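Local coordinates for protein serine acetyltransferase (Neisseria gonorrhoeae, PDB 6WYE) that probably transfers the acetyl group of acetyl-CoA to L-serine, giving O-acetyl-L-serine in the first step of cysteine biosynthesis, at residues Arg39-Ala44 with Cys120-Leu125; Lys24-Thr29 with Ile113-Pro118; Gln94-Asp99 with His139-Arg144; Tyr72-Lys77 with Gly132-Gln137; His203-Gly208 with Val225-Asn230. One frame throughout, in Å; residues are numbered along the deposited sequence.

Contact 1. Residues Arg39-Ala44 with Cys120-Leu125; sequences REETAA and CDEYSL. With NA (sodium ion), chain G.
E41 and S124 bring the segments closest, their CA atoms 6.9 Å apart where helix 34-48 faces the 120-125 segment. The E41 carboxylate reaches across and takes the backbone there with both oxygens, each through its syn lone pair: OE1 accepts from S124 N at 2.7 Å and OE2 from Y123 N at 2.9 Å. The S124 hydroxyl OG gives E41 OE1 a second bond, the carboxylate's third, also 2.7 Å, from the anti side and 24° out of the carboxylate plane. With chi1 at 60°, S124 OG sits between its own N and carbonyl carbon, which lets both donors meet one oxygen. A water links S124 OG to T42 OG1, whose own proton goes to I38 O. E122 lays its carboxylate against that of E41, planes 17° apart, with 4.2 Å between E122 OE2 and E41 OE2. At the far end, C120 O binds sodium. A helix-borne carboxylate thus grips two successive amide N-H groups and a hydroxyl within the helical N-terminal domain, next to the sodium site.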
# COMPACT_ATOMS: atom_id res chain seq x y z
N ARG A 39 -0.08 0.48 -29.96
CA ARG A 39 1.32 0.43 -29.57
C ARG A 39 2.05 1.70 -30.00
O ARG A 39 2.86 2.24 -29.23
CB ARG A 39 2.01 -0.81 -30.16
CG ARG A 39 1.48 -2.14 -29.62
CD ARG A 39 2.35 -3.33 -30.04
NE ARG A 39 3.75 -3.13 -29.67
CZ ARG A 39 4.25 -3.44 -28.48
NH1 ARG A 39 3.46 -3.98 -27.54
NH2 ARG A 39 5.53 -3.21 -28.21
N GLU A 40 1.76 2.20 -31.21
CA GLU A 40 2.42 3.39 -31.73
C GLU A 40 1.99 4.64 -30.97
O GLU A 40 2.83 5.50 -30.67
CB GLU A 40 2.16 3.56 -33.24
N GLU A 41 0.69 4.78 -30.69
CA GLU A 41 0.23 5.88 -29.84
C GLU A 41 0.91 5.82 -28.48
O GLU A 41 1.29 6.85 -27.91
CB GLU A 41 -1.28 5.81 -29.64
CG GLU A 41 -2.13 5.91 -30.88
CD GLU A 41 -3.61 5.65 -30.58
OE1 GLU A 41 -3.93 5.18 -29.47
OE2 GLU A 41 -4.44 5.91 -31.47
N THR A 42 1.05 4.61 -27.93
CA THR A 42 1.58 4.49 -26.57
C THR A 42 3.07 4.80 -26.55
O THR A 42 3.55 5.50 -25.65
CB THR A 42 1.31 3.08 -26.05
OG1 THR A 42 -0.12 2.88 -25.97
CG2 THR A 42 1.92 2.89 -24.65
N ALA A 43 3.82 4.33 -27.56
CA ALA A 43 5.24 4.67 -27.61
C ALA A 43 5.42 6.18 -27.70
O ALA A 43 6.33 6.74 -27.08
CB ALA A 43 5.91 3.97 -28.79
N ALA A 44 4.55 6.86 -28.45
CA ALA A 44 4.61 8.31 -28.54
C ALA A 44 4.33 8.97 -27.19
O ALA A 44 5.02 9.92 -26.80
CB ALA A 44 3.61 8.81 -29.59
N CYS A 120 -12.61 11.66 -28.41
CA CYS A 120 -11.69 10.56 -28.63
C CYS A 120 -11.11 10.66 -30.04
O CYS A 120 -11.83 10.49 -31.02
CB CYS A 120 -12.39 9.21 -28.45
SG CYS A 120 -11.34 7.83 -28.85
N ASP A 121 -9.80 10.91 -30.12
CA ASP A 121 -9.08 10.93 -31.38
C ASP A 121 -7.93 9.93 -31.40
O ASP A 121 -7.13 9.92 -32.35
CB ASP A 121 -8.54 12.34 -31.68
N GLU A 122 -7.82 9.08 -30.38
CA GLU A 122 -6.80 8.05 -30.32
C GLU A 122 -7.41 6.82 -29.67
O GLU A 122 -8.19 6.94 -28.73
CB GLU A 122 -5.56 8.52 -29.53
CG GLU A 122 -4.62 9.40 -30.35
CD GLU A 122 -3.19 9.35 -29.82
OE1 GLU A 122 -3.03 9.25 -28.59
OE2 GLU A 122 -2.23 9.42 -30.62
N TYR A 123 -7.04 5.64 -30.17
CA TYR A 123 -7.67 4.43 -29.67
C TYR A 123 -7.23 4.09 -28.25
O TYR A 123 -7.99 3.48 -27.50
CB TYR A 123 -7.39 3.28 -30.61
CG TYR A 123 -8.01 3.50 -31.98
CD1 TYR A 123 -9.33 3.15 -32.23
CD2 TYR A 123 -7.27 4.08 -33.01
CE1 TYR A 123 -9.91 3.36 -33.49
CE2 TYR A 123 -7.83 4.29 -34.27
CZ TYR A 123 -9.16 3.93 -34.50
OH TYR A 123 -9.71 4.14 -35.74
N SER A 124 -6.00 4.44 -27.88
CA SER A 124 -5.53 4.09 -26.54
C SER A 124 -6.12 4.99 -25.46
O SER A 124 -5.98 4.68 -24.27
CB SER A 124 -4.00 4.10 -26.50
OG SER A 124 -3.48 5.36 -26.83
N LEU A 125 -6.77 6.11 -25.83
CA LEU A 125 -7.36 6.98 -24.82
C LEU A 125 -8.49 6.27 -24.06
O LEU A 125 -8.40 6.19 -22.82
CB LEU A 125 -7.82 8.29 -25.46
CG LEU A 125 -8.71 9.17 -24.58
CD1 LEU A 125 -7.92 9.67 -23.38
CD2 LEU A 125 -9.24 10.35 -25.40
NA NA G . -14.05 10.52 -32.10
O HOH W 1 -1.27 5.38 -25.01
O HOH W 2 -16.15 11.34 -33.03

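Contact 2. Residues Lys24-Thr29 with Ile113-Pro118; sequences KNHLNT and IYERDP. With NA (sodium ion), chain G; LMR ((2S)-2-hydroxybutanedioic acid), chain H.
The N-terminal segment 24-29 folds into a type I beta turn, N25 to N28, beside the last turn of helix 100-116, with L27 and E115 CA atoms 8.6 Å apart, so side chains alone bridge the gap. H26 makes the shorter of the two hydrogen bonds across the contact: its NE2 donates to E115 OE2 at 2.6 Å, and the oxygen sits near the imidazole plane and uses its anti lone pair. H26 CG lies between its own N and carbonyl carbon (chi1 76°), which turns the ring back toward the helix, and L27 CG lies over the rim of one face. The other ring nitrogen, ND1, meets the Y123 hydroxyl. Next to it, the Y114 ring passes H26 obliquely, planes 72° apart, and its OH accepts a bent bond from N25 ND2 at 3.1 Å. N25 also shapes the turn, because its OD1 takes L27 N at 2.7 Å in an Asx turn. At the backbone, Y114 O and D117 O bind sodium, both at 2.3 Å, while the D117 side chain lies against the bound malate. H26 is probably polarised by E115, and a short, charge-assisted bond would tie the N-terminal turn to the helix whose end supplies part of the sodium site.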
# COMPACT_ATOMS: atom_id res chain seq x y z
N LYS A 24 -4.29 8.11 -40.17
CA LYS A 24 -4.69 6.72 -40.38
C LYS A 24 -5.60 6.23 -39.26
O LYS A 24 -5.36 6.52 -38.09
CB LYS A 24 -3.45 5.82 -40.47
N ASN A 25 -6.64 5.48 -39.62
CA ASN A 25 -7.52 4.87 -38.63
C ASN A 25 -8.31 3.74 -39.29
O ASN A 25 -8.09 3.41 -40.46
CB ASN A 25 -8.43 5.93 -37.98
CG ASN A 25 -9.33 6.62 -38.98
OD1 ASN A 25 -9.91 5.98 -39.85
ND2 ASN A 25 -9.49 7.93 -38.84
N HIS A 26 -9.27 3.18 -38.56
CA HIS A 26 -10.05 2.06 -39.06
C HIS A 26 -11.10 2.47 -40.08
O HIS A 26 -11.73 1.60 -40.69
CB HIS A 26 -10.74 1.34 -37.90
CG HIS A 26 -11.92 2.07 -37.35
ND1 HIS A 26 -11.81 3.03 -36.37
CD2 HIS A 26 -13.24 1.99 -37.65
CE1 HIS A 26 -13.02 3.51 -36.09
NE2 HIS A 26 -13.90 2.90 -36.86
N LEU A 27 -11.30 3.77 -40.31
CA LEU A 27 -12.26 4.26 -41.28
C LEU A 27 -11.64 4.67 -42.61
O LEU A 27 -12.37 5.04 -43.53
CB LEU A 27 -13.04 5.44 -40.71
CG LEU A 27 -13.75 5.19 -39.38
CD1 LEU A 27 -14.02 6.52 -38.70
CD2 LEU A 27 -15.03 4.42 -39.63
N ASN A 28 -10.30 4.65 -42.73
CA ASN A 28 -9.67 5.15 -43.94
C ASN A 28 -8.41 4.38 -44.31
O ASN A 28 -7.54 4.92 -45.01
CB ASN A 28 -9.36 6.66 -43.82
CG ASN A 28 -8.37 6.98 -42.70
OD1 ASN A 28 -7.57 6.14 -42.29
ND2 ASN A 28 -8.43 8.21 -42.21
N THR A 29 -8.28 3.14 -43.87
CA THR A 29 -7.09 2.35 -44.18
C THR A 29 -7.48 0.88 -44.31
O THR A 29 -8.12 0.33 -43.41
CB THR A 29 -6.02 2.52 -43.10
OG1 THR A 29 -5.69 3.91 -42.98
CG2 THR A 29 -4.76 1.73 -43.46
N ILE A 113 -16.19 3.92 -29.85
CA ILE A 113 -15.90 5.15 -29.12
C ILE A 113 -15.15 6.13 -30.01
O ILE A 113 -15.42 7.34 -29.99
CB ILE A 113 -15.12 4.85 -27.82
CG1 ILE A 113 -15.99 4.12 -26.78
CG2 ILE A 113 -14.59 6.14 -27.23
CD1 ILE A 113 -15.14 3.21 -25.85
N TYR A 114 -14.16 5.64 -30.76
CA TYR A 114 -13.46 6.50 -31.71
C TYR A 114 -14.43 7.16 -32.68
O TYR A 114 -14.35 8.37 -32.94
CB TYR A 114 -12.42 5.67 -32.45
CG TYR A 114 -11.51 6.46 -33.36
CD1 TYR A 114 -11.89 6.79 -34.67
CD2 TYR A 114 -10.25 6.88 -32.92
CE1 TYR A 114 -11.05 7.51 -35.49
CE2 TYR A 114 -9.41 7.60 -33.75
CZ TYR A 114 -9.81 7.92 -35.03
OH TYR A 114 -8.96 8.64 -35.84
N GLU A 115 -15.39 6.39 -33.20
CA GLU A 115 -16.33 6.92 -34.18
C GLU A 115 -17.26 7.96 -33.56
O GLU A 115 -17.47 9.03 -34.14
CB GLU A 115 -17.16 5.78 -34.78
CG GLU A 115 -16.37 4.89 -35.73
CD GLU A 115 -17.08 3.59 -36.04
OE1 GLU A 115 -18.27 3.48 -35.68
OE2 GLU A 115 -16.45 2.67 -36.61
N ARG A 116 -17.82 7.66 -32.39
CA ARG A 116 -18.96 8.42 -31.87
C ARG A 116 -18.61 9.51 -30.87
O ARG A 116 -19.40 10.43 -30.69
CB ARG A 116 -19.97 7.46 -31.22
CG ARG A 116 -20.38 6.29 -32.11
CD ARG A 116 -21.09 5.22 -31.32
NE ARG A 116 -21.14 3.93 -32.00
CZ ARG A 116 -21.62 2.82 -31.46
NH1 ARG A 116 -22.10 2.82 -30.22
NH2 ARG A 116 -21.60 1.68 -32.15
N ASP A 117 -17.45 9.43 -30.19
CA ASP A 117 -17.12 10.39 -29.15
C ASP A 117 -16.15 11.41 -29.72
O ASP A 117 -15.02 11.04 -30.05
CB ASP A 117 -16.50 9.70 -27.93
CG ASP A 117 -16.21 10.65 -26.77
OD1 ASP A 117 -16.42 11.89 -26.91
OD2 ASP A 117 -15.75 10.15 -25.71
N PRO A 118 -16.55 12.67 -29.89
CA PRO A 118 -15.60 13.67 -30.43
C PRO A 118 -14.45 13.97 -29.50
O PRO A 118 -13.47 14.57 -29.95
CB PRO A 118 -16.47 14.92 -30.64
CG PRO A 118 -17.76 14.66 -29.88
CD PRO A 118 -17.93 13.18 -29.84
NA NA G . -14.05 10.52 -32.10
C1 LMR H . -18.48 14.95 -26.39
O1A LMR H . -19.30 15.61 -26.97
O1B LMR H . -17.32 15.25 -26.27
C2 LMR H . -18.98 13.65 -25.75
O2 LMR H . -17.98 13.04 -24.98
C3 LMR H . -20.20 13.87 -24.86
C4 LMR H . -19.93 14.84 -23.73
O4A LMR H . -18.80 15.17 -23.52
O4B LMR H . -20.85 15.24 -23.09
O HOH W 2 -16.15 11.34 -33.03

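Contact 3. Residues Gln94-Asp99 with His139-Arg144; sequences QALGSD and HRINHR
A95 presses its CB against the CG2 branch of I141, 3.6 Å away, where helix 85-98 crosses helix 131-147. The two axes come within 9.9 Å at an angle of 77°, and the small A95 side chain allows the CA atoms of A95 and I141 to approach to 6.4 Å. I141 spreads its two branches over the neighbouring helix: CG2, anti to the backbone N, goes to A95, while the CG1 arm carries CD1 to L96 CG at a looser 4.5 Å. One turn further along, R144 runs its aliphatic CG past A95 CB and then bends at chi2 and chi3, a curl that brings the guanidinium round to D99. Its NH2 makes a weak, long salt bridge to D99 OD2, 3.3 Å, with the oxygen at the guanidinium edge and the carboxylate plane turned 58° from it. The stronger partner of R144 is D148, through NH1. D99 is itself divided, since its other oxygen OD1 caps helix 100-116 by accepting from Q101 N. A nonpolar centre with a weak salt bridge at its edge thus joins helix 131-147 to the junction of helices 85-98 and 100-116, a steep crossing in the helical part of serine acetyltransferase.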
# COMPACT_ATOMS: atom_id res chain seq x y z
N GLN A 94 -7.19 -15.82 -18.44
CA GLN A 94 -7.81 -17.11 -18.77
C GLN A 94 -9.23 -16.92 -19.28
O GLN A 94 -9.65 -17.61 -20.22
CB GLN A 94 -7.81 -18.03 -17.55
N ALA A 95 -9.98 -15.98 -18.70
CA ALA A 95 -11.34 -15.73 -19.17
C ALA A 95 -11.34 -15.21 -20.60
O ALA A 95 -12.18 -15.62 -21.42
CB ALA A 95 -12.04 -14.73 -18.24
N LEU A 96 -10.42 -14.30 -20.92
CA LEU A 96 -10.30 -13.85 -22.30
C LEU A 96 -9.90 -14.99 -23.22
O LEU A 96 -10.36 -15.05 -24.37
CB LEU A 96 -9.28 -12.71 -22.39
CG LEU A 96 -9.77 -11.35 -21.90
CD1 LEU A 96 -8.63 -10.38 -21.93
CD2 LEU A 96 -10.90 -10.85 -22.77
N GLY A 97 -9.06 -15.91 -22.73
CA GLY A 97 -8.68 -17.06 -23.54
C GLY A 97 -9.80 -18.08 -23.68
O GLY A 97 -9.87 -18.78 -24.69
N SER A 98 -10.68 -18.15 -22.68
CA SER A 98 -11.80 -19.09 -22.70
C SER A 98 -12.96 -18.62 -23.58
O SER A 98 -13.76 -19.45 -24.02
CB SER A 98 -12.31 -19.33 -21.27
N ASP A 99 -13.07 -17.32 -23.84
CA ASP A 99 -14.19 -16.74 -24.60
C ASP A 99 -13.59 -15.70 -25.54
O ASP A 99 -13.56 -14.51 -25.22
CB ASP A 99 -15.23 -16.14 -23.66
CG ASP A 99 -16.50 -15.70 -24.38
OD1 ASP A 99 -16.54 -15.71 -25.63
OD2 ASP A 99 -17.47 -15.33 -23.67
N HIS A 139 -17.31 -5.98 -17.06
CA HIS A 139 -18.55 -6.76 -16.96
C HIS A 139 -18.53 -7.97 -17.89
O HIS A 139 -18.96 -9.06 -17.51
CB HIS A 139 -19.78 -5.92 -17.28
CG HIS A 139 -20.98 -6.77 -17.55
ND1 HIS A 139 -21.65 -7.46 -16.56
CD2 HIS A 139 -21.57 -7.14 -18.72
CE1 HIS A 139 -22.62 -8.17 -17.09
NE2 HIS A 139 -22.59 -7.99 -18.40
N ARG A 140 -18.04 -7.79 -19.12
CA ARG A 140 -17.96 -8.92 -20.05
C ARG A 140 -17.22 -10.09 -19.42
O ARG A 140 -17.69 -11.23 -19.44
CB ARG A 140 -17.27 -8.49 -21.35
CG ARG A 140 -18.01 -7.49 -22.17
CD ARG A 140 -17.32 -7.32 -23.53
NE ARG A 140 -17.78 -6.12 -24.22
CZ ARG A 140 -18.98 -5.98 -24.77
NH1 ARG A 140 -19.86 -6.98 -24.71
NH2 ARG A 140 -19.32 -4.85 -25.37
N ILE A 141 -16.05 -9.82 -18.82
CA ILE A 141 -15.35 -10.89 -18.10
C ILE A 141 -16.18 -11.36 -16.91
O ILE A 141 -16.32 -12.57 -16.67
CB ILE A 141 -13.95 -10.41 -17.67
CG1 ILE A 141 -13.16 -9.93 -18.88
CG2 ILE A 141 -13.22 -11.54 -16.95
CD1 ILE A 141 -11.83 -9.29 -18.53
N ASN A 142 -16.75 -10.42 -16.16
CA ASN A 142 -17.58 -10.79 -15.01
C ASN A 142 -18.71 -11.71 -15.43
O ASN A 142 -19.01 -12.70 -14.73
CB ASN A 142 -18.14 -9.55 -14.32
CG ASN A 142 -18.07 -9.66 -12.82
OD1 ASN A 142 -17.13 -10.26 -12.29
ND2 ASN A 142 -19.06 -9.10 -12.12
N HIS A 143 -19.34 -11.42 -16.57
CA HIS A 143 -20.42 -12.26 -17.06
C HIS A 143 -19.93 -13.67 -17.35
O HIS A 143 -20.60 -14.65 -17.00
CB HIS A 143 -21.03 -11.62 -18.32
CG HIS A 143 -22.26 -12.31 -18.82
ND1 HIS A 143 -23.36 -12.53 -18.02
CD2 HIS A 143 -22.56 -12.83 -20.03
CE1 HIS A 143 -24.30 -13.14 -18.73
NE2 HIS A 143 -23.83 -13.34 -19.95
N ARG A 144 -18.74 -13.79 -17.95
CA ARG A 144 -18.15 -15.11 -18.20
C ARG A 144 -17.89 -15.86 -16.90
O ARG A 144 -18.17 -17.06 -16.81
CB ARG A 144 -16.87 -14.94 -19.03
CG ARG A 144 -15.93 -16.15 -19.15
CD ARG A 144 -16.63 -17.46 -19.52
NE ARG A 144 -17.36 -17.37 -20.78
CZ ARG A 144 -18.49 -18.01 -21.04
NH1 ARG A 144 -19.03 -18.82 -20.13
NH2 ARG A 144 -19.08 -17.86 -22.22

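Contact 4. Residues Tyr72-Lys77 with Gly132-Gln137; sequences YHLSSK and GFHAIQ
H134 is the centre of this contact, meeting three side chains of helix 66-78 at once. H73 points the edge of its imidazole at the face of the H134 ring in an offset edge-to-face pair, centroids 5.2 Å apart and planes at 82°, with H73 CD2 lying 3.7 Å from H134 NE2. K77 brings its methylene CE to 3.9 Å from H134 CE1, and the same CE sits over one face of H73, toward its rim, so its aliphatic chain fills the corner between the two imidazoles. L74 lies between H134 and Q137, one turn apart: its CD2 methyl lies 3.9 Å from H134 CB, and CD1 is 4.1 Å from Q137 CB, both methyls packing on backbone as well, CD2 on H134 O and CD1 on Q137 C. The two helices cross nearly at right angles, -97°, with axes 10.7 Å apart, in the buried middle of the helical N-terminal domain. Further out, each ring is fixed by a bond to backbone: H73 NE2 pairs with L128 O and H134 NE2 with L127 O, so successive carbonyls of helix 124-129 set how both imidazoles are rotated. K77 bends at chi2 (-62°) to lie along H73, and its NZ continues to a salt bridge with E163 of the second subunit. Q137 turns its amide away from L74, its OE1 accepting from R140 NE and its NE2 donating to D109.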
# COMPACT_ATOMS: atom_id res chain seq x y z
N TYR A 72 -4.49 -6.77 -17.89
CA TYR A 72 -3.55 -6.15 -16.97
C TYR A 72 -4.11 -4.86 -16.39
O TYR A 72 -4.09 -4.65 -15.17
CB TYR A 72 -2.22 -5.90 -17.68
CG TYR A 72 -1.06 -5.54 -16.78
CD1 TYR A 72 -0.27 -6.53 -16.21
CD2 TYR A 72 -0.74 -4.21 -16.53
CE1 TYR A 72 0.81 -6.20 -15.40
CE2 TYR A 72 0.36 -3.88 -15.73
CZ TYR A 72 1.12 -4.88 -15.17
OH TYR A 72 2.19 -4.55 -14.37
N HIS A 73 -4.62 -3.99 -17.23
CA HIS A 73 -5.13 -2.68 -16.76
C HIS A 73 -6.36 -2.85 -15.88
O HIS A 73 -6.44 -2.21 -14.88
CB HIS A 73 -5.40 -1.77 -17.94
CG HIS A 73 -5.46 -0.32 -17.62
ND1 HIS A 73 -4.61 0.27 -16.75
CD2 HIS A 73 -6.24 0.65 -18.10
CE1 HIS A 73 -4.87 1.54 -16.72
NE2 HIS A 73 -5.86 1.79 -17.51
N LEU A 74 -7.29 -3.70 -16.29
CA LEU A 74 -8.49 -3.91 -15.49
C LEU A 74 -8.16 -4.47 -14.12
O LEU A 74 -8.73 -4.05 -13.10
CB LEU A 74 -9.45 -4.86 -16.22
CG LEU A 74 -10.14 -4.33 -17.47
CD1 LEU A 74 -11.15 -5.34 -17.98
CD2 LEU A 74 -10.80 -2.98 -17.18
N SER A 75 -7.23 -5.43 -14.05
CA SER A 75 -6.88 -5.98 -12.75
C SER A 75 -6.20 -4.93 -11.89
O SER A 75 -6.40 -4.91 -10.67
CB SER A 75 -6.00 -7.23 -12.92
OG SER A 75 -4.72 -6.88 -13.43
N SER A 76 -5.42 -4.03 -12.50
CA SER A 76 -4.93 -2.86 -11.79
C SER A 76 -6.09 -2.08 -11.15
O SER A 76 -6.00 -1.64 -10.00
CB SER A 76 -4.07 -1.99 -12.72
OG SER A 76 -4.80 -0.95 -13.33
N LYS A 77 -7.19 -1.93 -11.88
CA LYS A 77 -8.30 -1.12 -11.38
C LYS A 77 -9.04 -1.81 -10.24
O LYS A 77 -9.40 -1.17 -9.24
CB LYS A 77 -9.31 -0.83 -12.49
CG LYS A 77 -8.76 -0.11 -13.69
CD LYS A 77 -8.24 1.25 -13.32
CE LYS A 77 -7.85 2.01 -14.57
NZ LYS A 77 -7.43 3.38 -14.21
N GLY A 132 -16.00 4.28 -18.49
CA GLY A 132 -17.12 3.52 -19.04
C GLY A 132 -16.68 2.35 -19.90
O GLY A 132 -17.28 1.27 -19.86
N PHE A 133 -15.61 2.53 -20.68
CA PHE A 133 -15.00 1.42 -21.39
C PHE A 133 -14.47 0.36 -20.42
O PHE A 133 -14.67 -0.85 -20.63
CB PHE A 133 -13.89 1.94 -22.30
CG PHE A 133 -13.09 0.85 -22.94
CD1 PHE A 133 -13.57 0.21 -24.08
CD2 PHE A 133 -11.88 0.44 -22.40
CE1 PHE A 133 -12.86 -0.80 -24.68
CE2 PHE A 133 -11.15 -0.58 -22.99
CZ PHE A 133 -11.65 -1.21 -24.13
N HIS A 134 -13.80 0.77 -19.34
CA HIS A 134 -13.31 -0.20 -18.37
C HIS A 134 -14.47 -0.99 -17.76
O HIS A 134 -14.41 -2.22 -17.67
CB HIS A 134 -12.52 0.50 -17.25
CG HIS A 134 -11.34 1.27 -17.75
ND1 HIS A 134 -10.92 2.45 -17.17
CD2 HIS A 134 -10.49 1.03 -18.78
CE1 HIS A 134 -9.87 2.91 -17.83
NE2 HIS A 134 -9.58 2.06 -18.81
N ALA A 135 -15.55 -0.31 -17.38
CA ALA A 135 -16.65 -0.99 -16.70
C ALA A 135 -17.31 -2.02 -17.62
O ALA A 135 -17.64 -3.13 -17.18
CB ALA A 135 -17.69 0.01 -16.20
N ILE A 136 -17.52 -1.65 -18.89
CA ILE A 136 -18.14 -2.56 -19.84
C ILE A 136 -17.30 -3.83 -19.98
O ILE A 136 -17.82 -4.95 -19.93
CB ILE A 136 -18.31 -1.88 -21.22
CG1 ILE A 136 -19.38 -0.78 -21.19
CG2 ILE A 136 -18.61 -2.91 -22.31
CD1 ILE A 136 -20.72 -1.25 -20.73
N GLN A 137 -15.99 -3.67 -20.20
CA GLN A 137 -15.14 -4.83 -20.41
C GLN A 137 -14.99 -5.64 -19.14
O GLN A 137 -14.96 -6.88 -19.19
CB GLN A 137 -13.77 -4.42 -20.95
CG GLN A 137 -13.77 -3.49 -22.19
CD GLN A 137 -14.96 -3.68 -23.12
OE1 GLN A 137 -15.39 -4.80 -23.39
NE2 GLN A 137 -15.50 -2.56 -23.61

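Contact 5. Residues His203-Gly208 with Val225-Asn230; sequences HGVTLG and VMIGAN
This is a contact between neighbouring coils of the left-handed parallel beta-helix built from hexapeptide repeats, made mostly at a corner where the chain turns between faces. The touching parts run 105° apart, and G204 and N230 approach to 4.2 Å between CA atoms. The backbones are joined by N230 N, which donates to H203 O at 3.1 Å in the plane of that carbonyl. Both turn residues, G204 and N230, have positive phi, and the N230 side chain folds over G204, with N230 OD1 lying 3.3 Å from G204 CA, close against the glycine. Inside the coil, V205 spreads both methyls around I227: CG2 and CG1 lie 3.6 and 3.7 Å from I227 CG2, and the two side chains cross at about a right angle. I227 sends its other branch to L207, CD1 to CD2 at 4.1 Å, continuing the apolar interior. Other subunits close over the turn: H203 NE2 is hydrogen-bonded to T206 OG1 of the second subunit. G208, at the end of the strand, touches a bound malate. Over the H203 ring sits the A229 methyl, a CH-pi contact with CB 4.0 Å from the ring centroid and 27° off its normal.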
# COMPACT_ATOMS: atom_id res chain seq x y z
N HIS A 203 -23.78 8.66 -19.09
CA HIS A 203 -23.70 8.46 -17.65
C HIS A 203 -25.08 8.61 -17.01
O HIS A 203 -25.98 9.27 -17.54
CB HIS A 203 -22.75 9.49 -17.06
CG HIS A 203 -23.13 10.90 -17.39
ND1 HIS A 203 -22.84 11.47 -18.61
CD2 HIS A 203 -23.80 11.84 -16.68
CE1 HIS A 203 -23.31 12.71 -18.64
NE2 HIS A 203 -23.89 12.96 -17.48
N GLY A 204 -25.25 7.99 -15.84
CA GLY A 204 -26.47 8.12 -15.06
C GLY A 204 -27.68 7.34 -15.57
O GLY A 204 -28.76 7.45 -14.98
N VAL A 205 -27.52 6.55 -16.63
CA VAL A 205 -28.64 5.82 -17.20
C VAL A 205 -28.94 4.58 -16.36
O VAL A 205 -28.03 3.89 -15.88
CB VAL A 205 -28.36 5.46 -18.67
CG1 VAL A 205 -29.30 4.36 -19.17
CG2 VAL A 205 -28.49 6.69 -19.52
N THR A 206 -30.23 4.28 -16.19
CA THR A 206 -30.67 3.12 -15.44
C THR A 206 -31.43 2.18 -16.35
O THR A 206 -32.41 2.58 -16.99
CB THR A 206 -31.58 3.55 -14.28
OG1 THR A 206 -30.89 4.48 -13.45
CG2 THR A 206 -31.99 2.32 -13.48
N LEU A 207 -30.96 0.93 -16.43
CA LEU A 207 -31.74 -0.17 -16.99
C LEU A 207 -32.20 -1.01 -15.81
O LEU A 207 -31.58 -2.00 -15.42
CB LEU A 207 -30.90 -0.97 -17.99
CG LEU A 207 -30.22 -0.02 -18.99
CD1 LEU A 207 -29.29 -0.76 -19.91
CD2 LEU A 207 -31.22 0.80 -19.80
N GLY A 208 -33.31 -0.56 -15.21
CA GLY A 208 -33.70 -0.98 -13.88
C GLY A 208 -34.89 -1.92 -13.89
O GLY A 208 -35.62 -2.07 -14.88
N VAL A 225 -29.67 1.89 -30.59
CA VAL A 225 -30.31 2.84 -29.68
C VAL A 225 -29.30 3.83 -29.11
O VAL A 225 -28.12 3.51 -28.88
CB VAL A 225 -31.05 2.09 -28.57
CG1 VAL A 225 -31.53 3.05 -27.46
CG2 VAL A 225 -32.24 1.31 -29.15
N MET A 226 -29.76 5.05 -28.88
CA MET A 226 -29.03 6.03 -28.09
C MET A 226 -29.85 6.36 -26.84
O MET A 226 -31.06 6.61 -26.94
CB MET A 226 -28.76 7.28 -28.91
CG MET A 226 -27.70 8.17 -28.31
SD MET A 226 -28.39 9.23 -27.03
CE MET A 226 -28.95 10.61 -28.05
N ILE A 227 -29.20 6.36 -25.68
CA ILE A 227 -29.85 6.70 -24.41
C ILE A 227 -29.10 7.88 -23.80
O ILE A 227 -27.91 7.76 -23.48
CB ILE A 227 -29.88 5.53 -23.43
CG1 ILE A 227 -30.30 4.22 -24.10
CG2 ILE A 227 -30.78 5.86 -22.23
CD1 ILE A 227 -30.31 3.04 -23.15
N GLY A 228 -29.82 9.01 -23.62
CA GLY A 228 -29.21 10.22 -23.09
C GLY A 228 -29.01 10.19 -21.58
O GLY A 228 -29.53 9.32 -20.88
N ALA A 229 -28.28 11.19 -21.09
CA ALA A 229 -27.85 11.23 -19.69
C ALA A 229 -29.02 11.18 -18.71
O ALA A 229 -30.05 11.84 -18.89
CB ALA A 229 -27.02 12.49 -19.44
N ASN A 230 -28.85 10.36 -17.67
CA ASN A 230 -29.76 10.24 -16.53
C ASN A 230 -31.17 9.79 -16.93
O ASN A 230 -32.12 10.03 -16.19
CB ASN A 230 -29.82 11.53 -15.72
CG ASN A 230 -28.84 11.52 -14.56
OD1 ASN A 230 -28.55 10.46 -14.00
ND2 ASN A 230 -28.30 12.68 -14.22

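How the contacts relate
Contacts 1, 3 and 4 knit the helical N-terminal domain, while contact 5 belongs to the beta-helix about 20 Å or more from each, centre to centre. Contact 2 is the surface case; contacts 1, 4 and 5 are buried and contact 3 partly so. Contacts 1 and 2 share the sodium ion and a water, and Y123 of the first stacks on Y114 of the second. Contacts 3 and 4 use successive turns of helix 131-147, touching through I141 and L74. Chemistry follows place: a carboxylate on backbone N-H groups marks contact 1, a histidine-carboxylate bond and tyrosine contact 2, imidazoles and methyls contact 4, methyls with a weak salt bridge contact 3, and apolar interior with backbone bonding contact 5.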